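ThiJ/PfpI domain protein (Brachyspira murdochii, PDB 4HCJ) is of unknown function but belongs to the DJ-1/PfpI family, binds magnesium ions and is probably a hydrolase. Local coordinates at residues 8-13 and 34-39; 15-20 and 42-47; 105-110 and 154-159. All coordinates share one frame; numbering follows the deposited sequence.

Contact 1. Residues 8-13 and 34-39; sequences NNILYV and AGYKTK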
loop_
_atom_site.group_PDB
_atom_site.type_symbol
_atom_site.label_atom_id
_atom_site.label_comp_id
_atom_site.label_asym_id
_atom_site.label_seq_id
_atom_site.Cartn_x
_atom_site.Cartn_y
_atom_site.Cartn_z
ATOM N N ASN A 8 11.844 9.914 5.969
ATOM C CA ASN A 8 12.470 8.917 5.107
ATOM C C ASN A 8 12.098 7.491 5.516
ATOM O O ASN A 8 12.891 6.572 5.343
ATOM C CB ASN A 8 13.998 9.080 5.006
ATOM C CG ASN A 8 14.407 10.412 4.378
ATOM O OD1 ASN A 8 13.596 11.116 3.784
ATOM N ND2 ASN A 8 15.687 10.744 4.493
ATOM N N ASN A 9 10.875 7.319 6.027
ATOM C CA ASN A 9 10.360 6.008 6.419
ATOM C C ASN A 9 9.058 5.705 5.672
ATOM O O ASN A 9 8.228 6.598 5.467
ATOM C CB ASN A 9 10.036 5.963 7.912
ATOM C CG ASN A 9 11.250 6.127 8.797
ATOM O OD1 ASN A 9 12.354 5.684 8.480
ATOM N ND2 ASN A 9 11.036 6.755 9.942
ATOM N N ILE A 10 8.869 4.437 5.317
ATOM C CA ILE A 10 7.663 3.959 4.655
ATOM C C ILE A 10 7.074 2.799 5.449
ATOM O O ILE A 10 7.800 1.897 5.866
ATOM C CB ILE A 10 7.960 3.524 3.205
ATOM C CG1 ILE A 10 8.384 4.725 2.360
ATOM C CG2 ILE A 10 6.759 2.795 2.573
ATOM C CD1 ILE A 10 8.870 4.347 0.976
ATOM N N LEU A 11 5.761 2.826 5.644
ATOM C CA LEU A 11 5.021 1.759 6.309
ATOM C C LEU A 11 4.311 0.866 5.306
ATOM O O LEU A 11 3.591 1.386 4.440
ATOM C CB LEU A 11 3.953 2.360 7.213
ATOM C CG LEU A 11 3.038 1.358 7.919
ATOM C CD1 LEU A 11 3.820 0.532 8.951
ATOM C CD2 LEU A 11 1.865 2.067 8.555
ATOM N N TYR A 12 4.467 -0.450 5.424
ATOM C CA TYR A 12 3.611 -1.391 4.730
ATOM C C TYR A 12 2.441 -1.815 5.614
ATOM O O TYR A 12 2.595 -1.989 6.831
ATOM C CB TYR A 12 4.386 -2.636 4.349
ATOM C CG TYR A 12 5.422 -2.488 3.270
ATOM C CD1 TYR A 12 5.050 -2.469 1.931
ATOM C CD2 TYR A 12 6.777 -2.386 3.579
ATOM C CE1 TYR A 12 5.979 -2.370 0.922
ATOM C CE2 TYR A 12 7.727 -2.300 2.569
ATOM C CZ TYR A 12 7.325 -2.292 1.247
ATOM O OH TYR A 12 8.293 -2.233 0.270
ATOM N N VAL A 13 1.292 -2.020 4.987
ATOM C CA VAL A 13 0.146 -2.698 5.584
ATOM C C VAL A 13 -0.117 -3.931 4.737
ATOM O O VAL A 13 -0.325 -3.809 3.522
ATOM C CB VAL A 13 -1.101 -1.778 5.582
ATOM C CG1 VAL A 13 -2.371 -2.557 5.899
ATOM C CG2 VAL A 13 -0.902 -0.614 6.553
ATOM N N ALA A 34 16.725 3.847 -2.245
ATOM C CA ALA A 34 16.490 5.271 -2.341
ATOM C C ALA A 34 16.613 6.010 -0.998
ATOM O O ALA A 34 16.475 7.235 -0.955
ATOM C CB ALA A 34 15.105 5.516 -2.957
ATOM N N GLY A 35 16.863 5.279 0.085
ATOM C CA GLY A 35 17.017 5.879 1.398
ATOM C C GLY A 35 15.767 5.863 2.264
ATOM O O GLY A 35 15.744 6.512 3.314
ATOM N N TYR A 36 14.735 5.123 1.844
ATOM C CA TYR A 36 13.487 5.017 2.605
ATOM C C TYR A 36 13.474 3.702 3.364
ATOM O O TYR A 36 13.306 2.627 2.767
ATOM C CB TYR A 36 12.258 5.147 1.679
ATOM C CG TYR A 36 12.150 6.539 1.119
ATOM C CD1 TYR A 36 11.543 7.566 1.852
ATOM C CD2 TYR A 36 12.704 6.850 -0.107
ATOM C CE1 TYR A 36 11.500 8.873 1.360
ATOM C CE2 TYR A 36 12.670 8.145 -0.609
ATOM C CZ TYR A 36 12.068 9.155 0.126
ATOM O OH TYR A 36 12.043 10.441 -0.357
ATOM N N LYS A 37 13.614 3.785 4.685
ATOM C CA LYS A 37 13.558 2.598 5.525
ATOM C C LYS A 37 12.128 2.157 5.736
ATOM O O LYS A 37 11.224 2.971 5.936
ATOM C CB LYS A 37 14.247 2.850 6.854
ATOM C CG LYS A 37 15.738 3.010 6.676
ATOM C CD LYS A 37 16.499 2.805 7.962
ATOM C CE LYS A 37 17.942 3.211 7.783
ATOM N NZ LYS A 37 18.881 2.076 7.865
ATOM N N THR A 38 11.924 0.851 5.693
ATOM C CA THR A 38 10.569 0.304 5.697
ATOM C C THR A 38 10.276 -0.454 6.975
ATOM O O THR A 38 11.177 -1.028 7.610
ATOM C CB THR A 38 10.293 -0.618 4.470
ATOM O OG1 THR A 38 11.065 -1.822 4.563
ATOM C CG2 THR A 38 10.594 0.079 3.149
ATOM N N LYS A 39 9.005 -0.439 7.354
ATOM C CA LYS A 39 8.484 -1.278 8.418
ATOM C C LYS A 39 7.242 -1.968 7.891
ATOM O O LYS A 39 6.581 -1.464 6.977
ATOM C CB LYS A 39 8.123 -0.445 9.653
ATOM C CG LYS A 39 9.294 0.313 10.261
ATOM C CD LYS A 39 10.260 -0.623 10.951
ATOM C CE LYS A 39 11.370 0.165 11.642
ATOM N NZ LYS A 39 10.799 1.284 12.435
#
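Four backbone hydrogen bonds zip Asn8-Tyr12 to Lys37-Lys39 in parallel register. Lys37 offers its N-H to Asn8 O and takes Ile10 N on its own O, the latter at 2.8 Å. Two residues further on, Lys39 N reaches Ile10 O at 3.0 Å, and Tyr12 N meets Lys39 O at 2.8 Å in an almost straight bond (176° at the hydrogen). Close CA-H...O approaches supplement the ladder, among them Thr38 CA to Ile10 O at 3.2 Å. Outside the ladder, the Tyr12 ring comes up beside Thr38: CE2 lies 3.6 Å from Thr38 CB, and Thr38 OG1 sits in the ring plane at the edge. Tyr12 CG, anti to its carbonyl carbon (chi1 -70°), starts the ring back toward Lys39 O and Thr38. At the far end of the ring, Tyr12 OH is hydrogen-bonded to Ser27 OG. Ile10 points to the same face of the sheet as Thr38 and sets its CD1 3.6 Å from Tyr36 CB. Further along the Tyr36 ring, CD1 rests 3.6 Å from Asn8 CA, while the phenol OH is hydrogen-bonded to Asn174 and Lys6. The other face carries Asn9, Leu11, Lys37 and Lys39; there Asn9 OD1 lies 3.8 Å from Lys37 CB, and Asn9 ND2 is bonded to Glu69 O. Gly35, with positive phi, closes helix 21-33 in a Schellman motif just before the strand begins. The pair thus completes the beta-alpha-beta crossover 9-13, 21-33, 37-42. Phe31 of its helix packs on Ile10 and Tyr12, Leu173 of helix 162-174 touches Ile10 and Tyr36, and strand 72-75 flanks strand 9-13 on the side away from strand 37-42.

Contact 2. Residues 15-20 and 42-47; sequences SGQNFQ and STFIGT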
loop_
_atom_site.group_PDB
_atom_site.type_symbol
_atom_site.label_atom_id
_atom_site.label_comp_id
_atom_site.label_asym_id
_atom_site.label_seq_id
_atom_site.Cartn_x
_atom_site.Cartn_y
_atom_site.Cartn_z
ATOM N N SER A 15 -1.280 -8.503 4.819
ATOM C CA SER A 15 -1.682 -9.709 5.524
ATOM C C SER A 15 -0.456 -10.513 5.954
ATOM O O SER A 15 0.516 -10.647 5.201
ATOM C CB SER A 15 -2.615 -10.549 4.643
ATOM O OG SER A 15 -1.989 -10.930 3.428
ATOM N N GLY A 16 -0.532 -11.075 7.156
ATOM C CA GLY A 16 0.560 -11.853 7.711
ATOM C C GLY A 16 0.791 -13.159 6.983
ATOM O O GLY A 16 1.882 -13.713 7.034
ATOM N N GLN A 17 -0.229 -13.684 6.330
ATOM C CA GLN A 17 -0.025 -14.830 5.462
ATOM C C GLN A 17 -0.621 -14.536 4.106
ATOM O O GLN A 17 -1.665 -13.891 3.996
ATOM C CB GLN A 17 -0.646 -16.088 6.051
ATOM C CG GLN A 17 -0.390 -16.277 7.556
ATOM C CD GLN A 17 1.063 -16.586 7.960
ATOM O OE1 GLN A 17 1.930 -16.771 7.123
ATOM N NE2 GLN A 17 1.316 -16.581 9.250
ATOM N N ASN A 18 0.066 -15.006 3.078
ATOM C CA ASN A 18 -0.384 -14.903 1.702
ATOM C C ASN A 18 -0.453 -13.490 1.152
ATOM O O ASN A 18 -1.240 -13.206 0.246
ATOM C CB ASN A 18 -1.695 -15.656 1.489
ATOM C CG ASN A 18 -1.516 -17.131 1.697
ATOM O OD1 ASN A 18 -0.459 -17.683 1.391
ATOM N ND2 ASN A 18 -2.514 -17.774 2.271
ATOM N N PHE A 19 0.424 -12.609 1.644
ATOM C CA PHE A 19 0.663 -11.358 0.941
ATOM C C PHE A 19 1.380 -11.650 -0.386
ATOM O O PHE A 19 2.001 -12.697 -0.576
ATOM C CB PHE A 19 1.455 -10.373 1.810
ATOM C CG PHE A 19 2.892 -10.787 2.088
ATOM C CD1 PHE A 19 3.914 -10.455 1.202
ATOM C CD2 PHE A 19 3.215 -11.506 3.232
ATOM C CE1 PHE A 19 5.233 -10.827 1.451
ATOM C CE2 PHE A 19 4.533 -11.884 3.491
ATOM C CZ PHE A 19 5.542 -11.551 2.598
ATOM N N GLN A 20 1.287 -10.703 -1.312
ATOM C CA GLN A 20 1.873 -10.891 -2.629
ATOM C C GLN A 20 3.374 -10.627 -2.581
ATOM O O GLN A 20 3.803 -9.476 -2.456
ATOM C CB GLN A 20 1.192 -9.973 -3.649
ATOM C CG GLN A 20 1.532 -10.316 -5.083
ATOM C CD GLN A 20 0.893 -11.608 -5.527
ATOM O OE1 GLN A 20 -0.321 -11.782 -5.394
ATOM N NE2 GLN A 20 1.709 -12.540 -6.014
ATOM N N SER A 42 0.914 -5.415 10.520
ATOM C CA SER A 42 -0.038 -6.478 10.246
ATOM C C SER A 42 -0.816 -6.768 11.520
ATOM O O SER A 42 -0.887 -5.949 12.436
ATOM C CB SER A 42 0.668 -7.720 9.682
ATOM O OG SER A 42 -0.258 -8.653 9.152
ATOM N N THR A 43 -1.406 -7.960 11.584
ATOM C CA THR A 43 -2.328 -8.296 12.651
ATOM C C THR A 43 -1.666 -8.953 13.857
ATOM O O THR A 43 -2.327 -9.142 14.876
ATOM C CB THR A 43 -3.435 -9.216 12.125
ATOM O OG1 THR A 43 -2.828 -10.328 11.460
ATOM C CG2 THR A 43 -4.363 -8.491 11.149
ATOM N N PHE A 44 -0.389 -9.294 13.752
ATOM C CA PHE A 44 0.350 -9.880 14.870
ATOM C C PHE A 44 1.816 -9.515 14.718
ATOM O O PHE A 44 2.255 -9.213 13.611
ATOM C CB PHE A 44 0.168 -11.407 14.938
ATOM C CG PHE A 44 0.789 -12.160 13.777
ATOM C CD1 PHE A 44 2.067 -12.701 13.879
ATOM C CD2 PHE A 44 0.095 -12.319 12.586
ATOM C CE1 PHE A 44 2.630 -13.390 12.806
ATOM C CE2 PHE A 44 0.650 -13.001 11.514
ATOM C CZ PHE A 44 1.917 -13.540 11.626
ATOM N N ILE A 45 2.571 -9.587 15.812
ATOM C CA ILE A 45 4.015 -9.374 15.769
ATOM C C ILE A 45 4.674 -10.735 15.601
ATOM O O ILE A 45 4.539 -11.625 16.456
ATOM C CB ILE A 45 4.537 -8.712 17.070
ATOM C CG1 ILE A 45 3.857 -7.359 17.301
ATOM C CG2 ILE A 45 6.056 -8.588 17.030
ATOM C CD1 ILE A 45 4.066 -6.399 16.190
ATOM N N GLY A 46 5.420 -10.902 14.525
ATOM C CA GLY A 46 6.082 -12.164 14.263
ATOM C C GLY A 46 6.357 -12.304 12.783
ATOM O O GLY A 46 6.374 -11.316 12.052
ATOM N N THR A 47 6.540 -13.532 12.334
ATOM C CA THR A 47 6.983 -13.781 10.974
ATOM C C THR A 47 5.810 -13.902 10.019
ATOM O O THR A 47 4.919 -14.731 10.233
ATOM C CB THR A 47 7.832 -15.051 10.925
ATOM O OG1 THR A 47 8.877 -14.931 11.895
ATOM C CG2 THR A 47 8.403 -15.247 9.525
HETATM O O HOH W 1 -2.991 -10.634 8.630
#
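Ser42 OG, anti to its own backbone N (chi1 -168°), is carried toward Gly16, while Phe44 CG, set between its backbone N and carbonyl carbon (chi1 67°), starts the ring toward the same glycine. Gln17 NE2 also reaches that ring. The approach of Ser42 OG to Gly16 N is close, 3.2 Å, but too poorly angled for a hydrogen bond; the hydroxyl is instead bonded to Met14 O. Gly16 N gives its hydrogen to a water at 2.9 Å, and the same water is hydrogen-bonded to Thr43 OG1, so one solvent molecule bridges the two loops. Phe44 CE2 stands 4.0 Å from Gly16 CA. A CB on Gly16 would come within 2.5 Å of that ring atom, which makes the lack of a side chain a condition of the fit. In the conformer described, Gln17 NE2 lies 3.9 Å from Phe44 CZ, amide and ring planes tilted by 22°, and Thr47 O sits at the ring edge. Ile58 of strand 55-61 also touches Ser42 and Phe44. Backbone bonds from Gly16 and Asn18 to Gln49 fasten the loop to strand 46-50. The arrangement is a strand-to-helix loop, between strand 9-13 and helix 21-33 of an alpha-beta-alpha sandwich, meeting the turn that leads into the antiparallel hairpin 46-50/55-61 at one edge of the sheet.

Contact 3. Residues 105-110 and 154-159; sequences AGIGSG and VTANGP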
loop_
_atom_site.group_PDB
_atom_site.type_symbol
_atom_site.label_atom_id
_atom_site.label_comp_id
_atom_site.label_asym_id
_atom_site.label_seq_id
_atom_site.Cartn_x
_atom_site.Cartn_y
_atom_site.Cartn_z
ATOM N N ALA A 105 -0.471 4.765 -0.769
ATOM C CA ALA A 105 -0.178 4.004 -1.970
ATOM C C ALA A 105 -0.705 2.586 -1.824
ATOM O O ALA A 105 -0.643 2.018 -0.728
ATOM C CB ALA A 105 1.324 3.998 -2.242
ATOM N N GLY A 106 -1.193 2.003 -2.905
ATOM C CA GLY A 106 -1.630 0.625 -2.890
ATOM C C GLY A 106 -1.308 -0.052 -4.198
ATOM O O GLY A 106 -1.322 0.580 -5.266
ATOM N N ILE A 107 -1.081 -1.354 -4.122
ATOM C CA ILE A 107 -0.770 -2.150 -5.285
ATOM C C ILE A 107 -1.600 -3.414 -5.294
ATOM O O ILE A 107 -1.813 -4.057 -4.259
ATOM C CB ILE A 107 0.761 -2.431 -5.397
ATOM C CG1 ILE A 107 1.077 -3.281 -6.631
ATOM C CG2 ILE A 107 1.338 -3.027 -4.109
ATOM C CD1 ILE A 107 2.552 -3.279 -7.028
ATOM N N GLY A 108 -2.101 -3.764 -6.468
ATOM C CA GLY A 108 -2.911 -4.959 -6.591
ATOM C C GLY A 108 -4.087 -4.905 -5.633
ATOM O O GLY A 108 -4.750 -3.880 -5.488
ATOM N N SER A 109 -4.348 -6.023 -4.965
ATOM C CA SER A 109 -5.494 -6.102 -4.063
ATOM C C SER A 109 -5.440 -5.109 -2.892
ATOM O O SER A 109 -6.465 -4.844 -2.274
ATOM C CB SER A 109 -5.687 -7.522 -3.565
ATOM O OG SER A 109 -6.059 -8.351 -4.650
ATOM N N GLY A 110 -4.265 -4.551 -2.594
ATOM C CA GLY A 110 -4.206 -3.512 -1.581
ATOM C C GLY A 110 -5.063 -2.291 -1.897
ATOM O O GLY A 110 -5.543 -1.603 -0.987
ATOM N N VAL A 154 -1.164 6.976 -4.825
ATOM C CA VAL A 154 -0.481 6.238 -5.878
ATOM C C VAL A 154 -1.028 4.813 -5.894
ATOM O O VAL A 154 -1.106 4.172 -4.849
ATOM C CB VAL A 154 1.057 6.181 -5.665
ATOM C CG1 VAL A 154 1.725 5.465 -6.826
ATOM C CG2 VAL A 154 1.625 7.594 -5.498
ATOM N N THR A 155 -1.434 4.331 -7.067
ATOM C CA THR A 155 -1.951 2.978 -7.177
ATOM C C THR A 155 -1.257 2.243 -8.319
ATOM O O THR A 155 -0.732 2.861 -9.263
ATOM C CB THR A 155 -3.485 2.947 -7.356
ATOM O OG1 THR A 155 -3.845 3.702 -8.516
ATOM C CG2 THR A 155 -4.217 3.490 -6.125
ATOM N N ALA A 156 -1.259 0.914 -8.239
ATOM C CA ALA A 156 -0.694 0.077 -9.284
ATOM C C ALA A 156 -1.496 -1.205 -9.403
ATOM O O ALA A 156 -2.206 -1.611 -8.479
ATOM C CB ALA A 156 0.785 -0.212 -9.035
ATOM N N ASN A 157 -1.358 -1.863 -10.551
ATOM C CA ASN A 157 -2.301 -2.911 -10.925
ATOM C C ASN A 157 -1.916 -4.345 -10.560
ATOM O O ASN A 157 -2.559 -5.270 -11.029
ATOM C CB ASN A 157 -2.655 -2.825 -12.411
ATOM C CG ASN A 157 -1.517 -3.225 -13.309
ATOM O OD1 ASN A 157 -0.402 -3.440 -12.853
ATOM N ND2 ASN A 157 -1.788 -3.283 -14.603
ATOM N N GLY A 158 -0.898 -4.544 -9.726
ATOM C CA GLY A 158 -0.552 -5.878 -9.267
ATOM C C GLY A 158 0.918 -6.187 -9.404
ATOM O O GLY A 158 1.742 -5.296 -9.667
ATOM N N PRO A 159 1.279 -7.465 -9.228
ATOM C CA PRO A 159 2.687 -7.812 -9.043
ATOM C C PRO A 159 3.559 -7.528 -10.258
ATOM O O PRO A 159 4.742 -7.267 -10.064
ATOM C CB PRO A 159 2.654 -9.302 -8.686
ATOM C CG PRO A 159 1.294 -9.777 -9.120
ATOM C CD PRO A 159 0.383 -8.610 -8.977
#
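Ile107 and Ala156 stand side by side on one face of the sheet. With its CG1 anti to the backbone N (chi1 180°), Ile107 brings that atom 3.9 Å from Ala156 CB, and its CD1 runs on to 3.4 Å from Gly158 O. On the same face Ala105 CB and Val154 CB are 4.1 Å apart, and Phe165 of helix 162-174 covers Ala105, Ile107 and Ala156. An alanine in place of Ile107 would probably open a gap beside Gly158 O and beneath Phe165, and take away the CG1 and CD1 contacts of Ala156 CB. Backbone hydrogen bonds between the parallel strands keep these pairs in register: Gly106 N to Val154 O at 2.9 Å, then Ala156 N to Gly106 O at 3.0 Å. Beyond them, a type II' turn from Ile107 to Gly110 leads into helix 110-116. Gly108, with phi 56° and psi -136°, has the backbone shape of a nucleophile elbow and probably occupies the place where many DJ-1/PfpI relatives carry a reactive cysteine. Its N-H is bonded to Ala156 O at 2.9 Å, lying above that carbonyl's plane. Thr155 points to the opposite face, its CB 3.8 Å from Gly106 O and its OG1 hydrogen-bonded to Thr126 N.

All three contacts reach the same sheet but at different depths. Contact 3 is buried, its centre about 7 Å from the centre of the molecule, and its adjacent strands 103-107 and 153-156 are flanked by apolar side chains and glycines. Contact 1, likewise a parallel strand pair, is mixed: its tyrosines and Ile10 are buried against helices, while its lysines are exposed. Contact 2 pairs no strands across its segments and relies on a bridging water and a phenylalanine. Contacts 1 and 2 involve successive parts of the same chain regions, 8-20 and 34-47, with helix 21-33 between them. Contact 2 touches contact 3 where Gln20 CG packs 3.9 Å from Pro159 CB.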